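Local coordinates for protein Pro-Pro endopeptidase (Paenibacillus alvei, PDB 6FPC) that is a secreted zinc-dependent endopeptidase that cleaves peptide bonds between two prolines in a bacterial cell-surface protein, and may thereby regulate adhesion, at residues L106-H111 with S162-Y166; F131-F135 with A151-F157. All coordinates share one frame; numbering follows the deposited sequence.

Contact 1: L106-H111 with S162-Y166; sequences LNLEIH and SLYLY. With CD (cadmium ion), chain F.
Y166, from the end region of helix 153-166, sets its ring against the start of helix 108-121, where L106 and N107, just before the helix, and I110, in its first turn, meet it from three directions. L106 lies over one face: its CG makes a CH-pi contact 4.2 Å from the centroid of the Y166 ring and 19° off the normal, while its CD2 reaches back to Y166 CB at 3.6 Å. I110 CD1 comes to the ring edge, and N107 CB approaches obliquely. With CG trans to the backbone N (chi1 -174°), the tyrosine reaches across to this helix start; its flat ring suits a place shared by branched aliphatic chains and an amide. N107 is the N-cap. Its OD1 accepts from I110 N at 2.9 Å, and its ND2 donates at 3.0 Å to E109 OE2, which is also salt-bridged to R29 of helix 20-30, meeting the carboxylate from above its plane; the amide is thus held at both ends beside the aromatic ring.

One turn earlier on helix 153-166, the small S162 lets the helices come close. Its OG lies 3.4 Å from H111 N at an angle too poor for a hydrogen bond, and bonds to A158 O of its own helix instead. I110 CG2 packs on the same OG at 3.5 Å. This close approach lies beside a catalytic metal ligand: H111 NE2 binds the cadmium ion at 2.2 Å, at a site that also takes zinc, and H111 ND1 bonds to E159, which probably fixes the imidazole's rotation. E159 also accepts from L106 N. The contact is buried, with helix 20-30 and strand 89-93 packed beside the 106-111 segment and helix 168-177 against L106 and L163.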
loop_
_atom_site.group_PDB
_atom_site.type_symbol
_atom_site.label_atom_id
_atom_site.label_comp_id
_atom_site.label_asym_id
_atom_site.label_seq_id
_atom_site.Cartn_x
_atom_site.Cartn_y
_atom_site.Cartn_z
ATOM N N LEU A 106 -2.655 -4.466 -6.957
ATOM C CA LEU A 106 -3.389 -5.700 -6.705
ATOM C C LEU A 106 -4.380 -5.467 -5.545
ATOM O O LEU A 106 -5.508 -5.972 -5.578
ATOM C CB LEU A 106 -2.372 -6.796 -6.325
ATOM C CG LEU A 106 -2.929 -8.122 -5.791
ATOM C CD1 LEU A 106 -3.782 -8.829 -6.848
ATOM C CD2 LEU A 106 -1.781 -9.040 -5.350
ATOM N N ASN A 107 -3.975 -4.664 -4.555
ATOM C CA ASN A 107 -4.805 -4.396 -3.395
ATOM C C ASN A 107 -4.374 -3.097 -2.751
ATOM O O ASN A 107 -3.279 -3.007 -2.191
ATOM C CB ASN A 107 -4.749 -5.535 -2.384
ATOM C CG ASN A 107 -5.632 -5.249 -1.186
ATOM O OD1 ASN A 107 -5.166 -4.765 -0.159
ATOM N ND2 ASN A 107 -6.923 -5.488 -1.308
ATOM N N LEU A 108 -5.257 -2.113 -2.805
ATOM C CA LEU A 108 -4.940 -0.775 -2.331
ATOM C C LEU A 108 -4.496 -0.715 -0.863
ATOM O O LEU A 108 -3.426 -0.161 -0.587
ATOM C CB LEU A 108 -6.093 0.195 -2.607
ATOM C CG LEU A 108 -5.820 1.677 -2.339
ATOM C CD1 LEU A 108 -4.649 2.203 -3.202
ATOM C CD2 LEU A 108 -7.066 2.485 -2.626
ATOM N N GLU A 109 -5.277 -1.284 0.060
ATOM C CA GLU A 109 -4.949 -1.203 1.493
ATOM C C GLU A 109 -3.647 -1.902 1.849
ATOM O O GLU A 109 -2.883 -1.341 2.639
ATOM C CB GLU A 109 -6.105 -1.661 2.416
ATOM C CG GLU A 109 -6.577 -3.101 2.233
ATOM C CD GLU A 109 -7.639 -3.322 1.165
ATOM O OE1 GLU A 109 -7.810 -2.429 0.301
ATOM O OE2 GLU A 109 -8.268 -4.408 1.165
ATOM N N ILE A 110 -3.341 -3.063 1.228
ATOM C CA ILE A 110 -2.063 -3.727 1.534
ATOM C C ILE A 110 -0.905 -2.893 0.995
ATOM O O ILE A 110 0.055 -2.634 1.737
ATOM C CB ILE A 110 -2.007 -5.202 1.065
ATOM C CG1 ILE A 110 -2.948 -6.063 1.932
ATOM C CG2 ILE A 110 -0.569 -5.749 1.118
ATOM C CD1 ILE A 110 -3.312 -7.443 1.266
ATOM N N HIS A 111 -1.022 -2.449 -0.282
ATOM C CA HIS A 111 -0.008 -1.633 -0.969
ATOM C C HIS A 111 0.358 -0.384 -0.139
ATOM O O HIS A 111 1.532 -0.155 0.169
ATOM C CB HIS A 111 -0.500 -1.222 -2.377
ATOM C CG HIS A 111 0.472 -0.350 -3.116
ATOM N ND1 HIS A 111 1.368 -0.877 -4.020
ATOM C CD2 HIS A 111 0.664 0.987 -3.041
ATOM C CE1 HIS A 111 2.052 0.150 -4.498
ATOM N NE2 HIS A 111 1.661 1.293 -3.943
ATOM N N SER A 162 2.919 -6.899 -1.701
ATOM C CA SER A 162 1.480 -7.147 -1.893
ATOM C C SER A 162 1.295 -8.505 -2.602
ATOM O O SER A 162 0.510 -9.319 -2.100
ATOM C CB SER A 162 0.815 -6.041 -2.704
ATOM O OG SER A 162 0.806 -4.836 -1.958
ATOM N N LEU A 163 2.047 -8.773 -3.718
ATOM C CA LEU A 163 1.964 -10.085 -4.406
ATOM C C LEU A 163 2.266 -11.236 -3.419
ATOM O O LEU A 163 1.570 -12.250 -3.406
ATOM C CB LEU A 163 2.917 -10.175 -5.608
ATOM C CG LEU A 163 2.589 -9.323 -6.854
ATOM C CD1 LEU A 163 3.755 -9.331 -7.838
ATOM C CD2 LEU A 163 1.367 -9.850 -7.584
ATOM N N TYR A 164 3.287 -11.045 -2.565
ATOM C CA TYR A 164 3.712 -12.038 -1.581
ATOM C C TYR A 164 2.658 -12.346 -0.520
ATOM O O TYR A 164 2.484 -13.508 -0.142
ATOM C CB TYR A 164 5.040 -11.616 -0.907
ATOM C CG TYR A 164 5.583 -12.705 -0.010
ATOM C CD1 TYR A 164 5.270 -12.740 1.351
ATOM C CD2 TYR A 164 6.328 -13.753 -0.533
ATOM C CE1 TYR A 164 5.668 -13.808 2.158
ATOM C CE2 TYR A 164 6.739 -14.822 0.267
ATOM C CZ TYR A 164 6.427 -14.832 1.616
ATOM O OH TYR A 164 6.821 -15.889 2.395
ATOM N N LEU A 165 1.997 -11.302 -0.006
ATOM C CA LEU A 165 1.058 -11.414 1.105
ATOM C C LEU A 165 -0.413 -11.673 0.746
ATOM O O LEU A 165 -1.095 -12.325 1.536
ATOM C CB LEU A 165 1.172 -10.142 1.976
ATOM C CG LEU A 165 2.530 -9.920 2.703
ATOM C CD1 LEU A 165 2.660 -8.510 3.227
ATOM C CD2 LEU A 165 2.747 -10.913 3.837
ATOM N N TYR A 166 -0.908 -11.172 -0.406
ATOM C CA TYR A 166 -2.326 -11.225 -0.806
ATOM C C TYR A 166 -2.939 -12.640 -0.852
ATOM O O TYR A 166 -3.976 -12.875 -0.211
ATOM C CB TYR A 166 -2.547 -10.486 -2.149
ATOM C CG TYR A 166 -3.995 -10.365 -2.580
ATOM C CD1 TYR A 166 -4.837 -9.412 -2.012
ATOM C CD2 TYR A 166 -4.518 -11.186 -3.578
ATOM C CE1 TYR A 166 -6.164 -9.282 -2.421
ATOM C CE2 TYR A 166 -5.841 -11.053 -4.008
ATOM C CZ TYR A 166 -6.656 -10.092 -3.434
ATOM O OH TYR A 166 -7.963 -9.964 -3.838
HETATM CD CD CD F . 2.685 3.247 -3.992
HETATM O O HOH W 1 1.533 4.922 -3.722
#

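Contact 2: F131-F135 with A151-F157; sequences FINIF and AYPTEYF. With CD (cadmium ion), chain F.
P153 O takes the helical hydrogen bond of F157 N at 2.8 Å and also meets F131 CE2 at 3.5 Å, near the plane of that phenyl ring. F131 CG lies trans to its backbone N (chi1 -165°), which carries the ring to helix 153-166, between Y156 and F157. The F131 ring is offset from that of Y156, barely overlapping it. F131 CZ lies 3.6 Å from Y156 CD2. One face of F131 receives the edge of F157, the planes 75° apart. The short helical segments cross at 81°, and flat rings can pack both offset and edge-to-face where they meet. F135 lies between P153 and Y156. P153 CG sits 4.2 Å from the F135 ring centroid, almost on its normal, while Y156 CB meets F135 CD1 at the ring edge at 3.5 Å. I132 CD1 presses tightly on P153 CG. Proline fits just after the N-cap Y152, where a first-turn residue needs no N-H for the helix. Beyond this apolar side, E155 binds the cadmium ion through OE2 at 2.0 Å and more loosely through OE1. Helix 179-188 backs the cluster, with T181 bonded to Y156 OH and F184 meeting F131, while helix 108-121 packs against F157.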
loop_
_atom_site.group_PDB
_atom_site.type_symbol
_atom_site.label_atom_id
_atom_site.label_comp_id
_atom_site.label_asym_id
_atom_site.label_seq_id
_atom_site.Cartn_x
_atom_site.Cartn_y
_atom_site.Cartn_z
ATOM N N PHE A 131 18.177 -4.623 -1.771
ATOM C CA PHE A 131 16.882 -4.491 -2.441
ATOM C C PHE A 131 17.028 -3.778 -3.782
ATOM O O PHE A 131 16.387 -4.197 -4.743
ATOM C CB PHE A 131 15.783 -3.885 -1.564
ATOM C CG PHE A 131 14.404 -4.124 -2.175
ATOM C CD1 PHE A 131 13.826 -5.389 -2.157
ATOM C CD2 PHE A 131 13.737 -3.107 -2.847
ATOM C CE1 PHE A 131 12.570 -5.618 -2.743
ATOM C CE2 PHE A 131 12.472 -3.329 -3.413
ATOM C CZ PHE A 131 11.914 -4.586 -3.382
ATOM N N ILE A 132 17.871 -2.725 -3.852
ATOM C CA ILE A 132 18.123 -2.002 -5.115
ATOM C C ILE A 132 18.607 -2.973 -6.205
ATOM O O ILE A 132 18.153 -2.883 -7.354
ATOM C CB ILE A 132 19.137 -0.837 -4.906
ATOM C CG1 ILE A 132 18.565 0.315 -3.999
ATOM C CG2 ILE A 132 19.703 -0.289 -6.243
ATOM C CD1 ILE A 132 17.409 1.003 -4.409
ATOM N N ASN A 133 19.545 -3.871 -5.843
ATOM C CA ASN A 133 20.075 -4.883 -6.746
ATOM C C ASN A 133 18.921 -5.783 -7.279
ATOM O O ASN A 133 18.842 -6.022 -8.482
ATOM C CB ASN A 133 21.172 -5.721 -6.058
ATOM C CG ASN A 133 21.688 -6.847 -6.931
ATOM O OD1 ASN A 133 22.385 -6.628 -7.930
ATOM N ND2 ASN A 133 21.329 -8.076 -6.589
ATOM N N ILE A 134 18.017 -6.229 -6.380
ATOM C CA ILE A 134 16.867 -7.056 -6.734
ATOM C C ILE A 134 15.915 -6.284 -7.689
ATOM O O ILE A 134 15.496 -6.815 -8.730
ATOM C CB ILE A 134 16.151 -7.566 -5.459
ATOM C CG1 ILE A 134 17.013 -8.616 -4.725
ATOM C CG2 ILE A 134 14.778 -8.164 -5.807
ATOM C CD1 ILE A 134 16.638 -8.775 -3.253
ATOM N N PHE A 135 15.605 -5.034 -7.326
ATOM C CA PHE A 135 14.749 -4.135 -8.099
ATOM C C PHE A 135 15.323 -3.951 -9.504
ATOM O O PHE A 135 14.586 -4.082 -10.462
ATOM C CB PHE A 135 14.631 -2.787 -7.363
ATOM C CG PHE A 135 14.181 -1.621 -8.211
ATOM C CD1 PHE A 135 12.828 -1.360 -8.402
ATOM C CD2 PHE A 135 15.113 -0.753 -8.784
ATOM C CE1 PHE A 135 12.405 -0.252 -9.152
ATOM C CE2 PHE A 135 14.693 0.361 -9.521
ATOM C CZ PHE A 135 13.338 0.585 -9.726
ATOM N N ALA A 151 10.121 2.208 -11.840
ATOM C CA ALA A 151 10.922 3.417 -11.690
ATOM C C ALA A 151 11.380 3.674 -10.251
ATOM O O ALA A 151 12.436 4.270 -10.062
ATOM C CB ALA A 151 10.127 4.616 -12.202
ATOM N N TYR A 152 10.603 3.236 -9.244
ATOM C CA TYR A 152 10.889 3.513 -7.827
ATOM C C TYR A 152 11.002 2.243 -7.000
ATOM O O TYR A 152 10.024 1.507 -6.899
ATOM C CB TYR A 152 9.775 4.438 -7.247
ATOM C CG TYR A 152 9.745 5.783 -7.941
ATOM C CD1 TYR A 152 10.671 6.777 -7.618
ATOM C CD2 TYR A 152 8.845 6.036 -8.975
ATOM C CE1 TYR A 152 10.679 8.002 -8.285
ATOM C CE2 TYR A 152 8.840 7.257 -9.642
ATOM C CZ TYR A 152 9.782 8.224 -9.319
ATOM O OH TYR A 152 9.799 9.404 -10.020
ATOM N N PRO A 153 12.154 2.002 -6.315
ATOM C CA PRO A 153 12.258 0.810 -5.430
ATOM C C PRO A 153 11.186 0.780 -4.337
ATOM O O PRO A 153 10.766 -0.295 -3.957
ATOM C CB PRO A 153 13.644 0.937 -4.788
ATOM C CG PRO A 153 14.374 1.940 -5.600
ATOM C CD PRO A 153 13.401 2.797 -6.338
ATOM N N THR A 154 10.751 1.951 -3.812
ATOM C CA THR A 154 9.672 1.983 -2.799
ATOM C C THR A 154 8.368 1.396 -3.360
ATOM O O THR A 154 7.663 0.670 -2.662
ATOM C CB THR A 154 9.402 3.414 -2.325
ATOM O OG1 THR A 154 9.245 4.225 -3.490
ATOM C CG2 THR A 154 10.527 3.955 -1.460
ATOM N N GLU A 155 8.076 1.683 -4.640
ATOM C CA GLU A 155 6.871 1.183 -5.289
ATOM C C GLU A 155 6.991 -0.325 -5.563
ATOM O O GLU A 155 6.048 -1.096 -5.288
ATOM C CB GLU A 155 6.554 2.054 -6.530
ATOM C CG GLU A 155 6.266 3.511 -6.123
ATOM C CD GLU A 155 4.992 3.688 -5.297
ATOM O OE1 GLU A 155 4.744 4.819 -4.823
ATOM O OE2 GLU A 155 4.208 2.718 -5.180
ATOM N N TYR A 156 8.176 -0.760 -6.020
ATOM C CA TYR A 156 8.419 -2.184 -6.259
ATOM C C TYR A 156 8.317 -2.946 -4.935
ATOM O O TYR A 156 7.668 -3.996 -4.886
ATOM C CB TYR A 156 9.783 -2.412 -6.923
ATOM C CG TYR A 156 9.992 -3.855 -7.334
ATOM C CD1 TYR A 156 9.075 -4.506 -8.160
ATOM C CD2 TYR A 156 11.059 -4.598 -6.830
ATOM C CE1 TYR A 156 9.225 -5.846 -8.495
ATOM C CE2 TYR A 156 11.221 -5.945 -7.164
ATOM C CZ TYR A 156 10.312 -6.556 -8.012
ATOM O OH TYR A 156 10.470 -7.867 -8.373
ATOM N N PHE A 157 8.850 -2.355 -3.845
ATOM C CA PHE A 157 8.747 -2.959 -2.519
ATOM C C PHE A 157 7.278 -3.161 -2.152
ATOM O O PHE A 157 6.861 -4.278 -1.887
ATOM C CB PHE A 157 9.470 -2.132 -1.426
ATOM C CG PHE A 157 9.281 -2.776 -0.070
ATOM C CD1 PHE A 157 10.074 -3.853 0.322
ATOM C CD2 PHE A 157 8.237 -2.378 0.772
ATOM C CE1 PHE A 157 9.873 -4.484 1.551
ATOM C CE2 PHE A 157 8.019 -3.035 1.996
ATOM C CZ PHE A 157 8.842 -4.079 2.374
HETATM CD CD CD F . 2.685 3.247 -3.992
HETATM O O HOH W 1 1.533 4.922 -3.722
#

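In the fold
Both contacts use helix 153-166, at different ends: contact 2 at its start, contact 1 at its last turns. Contact 1 is buried near the middle of the chain and mixes apolar packing with a capped helix start and a carboxylate hydrogen-bonded to a metal ligand, probably orienting it. Contact 2 is only partly buried, farther out, and relies almost wholly on aromatic and proline packing. They converge on the metal: H111 NE2 and E155 OE2 lie 3.2 Å apart as co-ligands, with H115 and Y148 completing the protein ligands. Contact 1 joins the glutamate-bearing helix to the HExxH helix 108-121, and contact 2 joins it to the following helix 129-138, consistent with a gluzincin-type metalloprotease core.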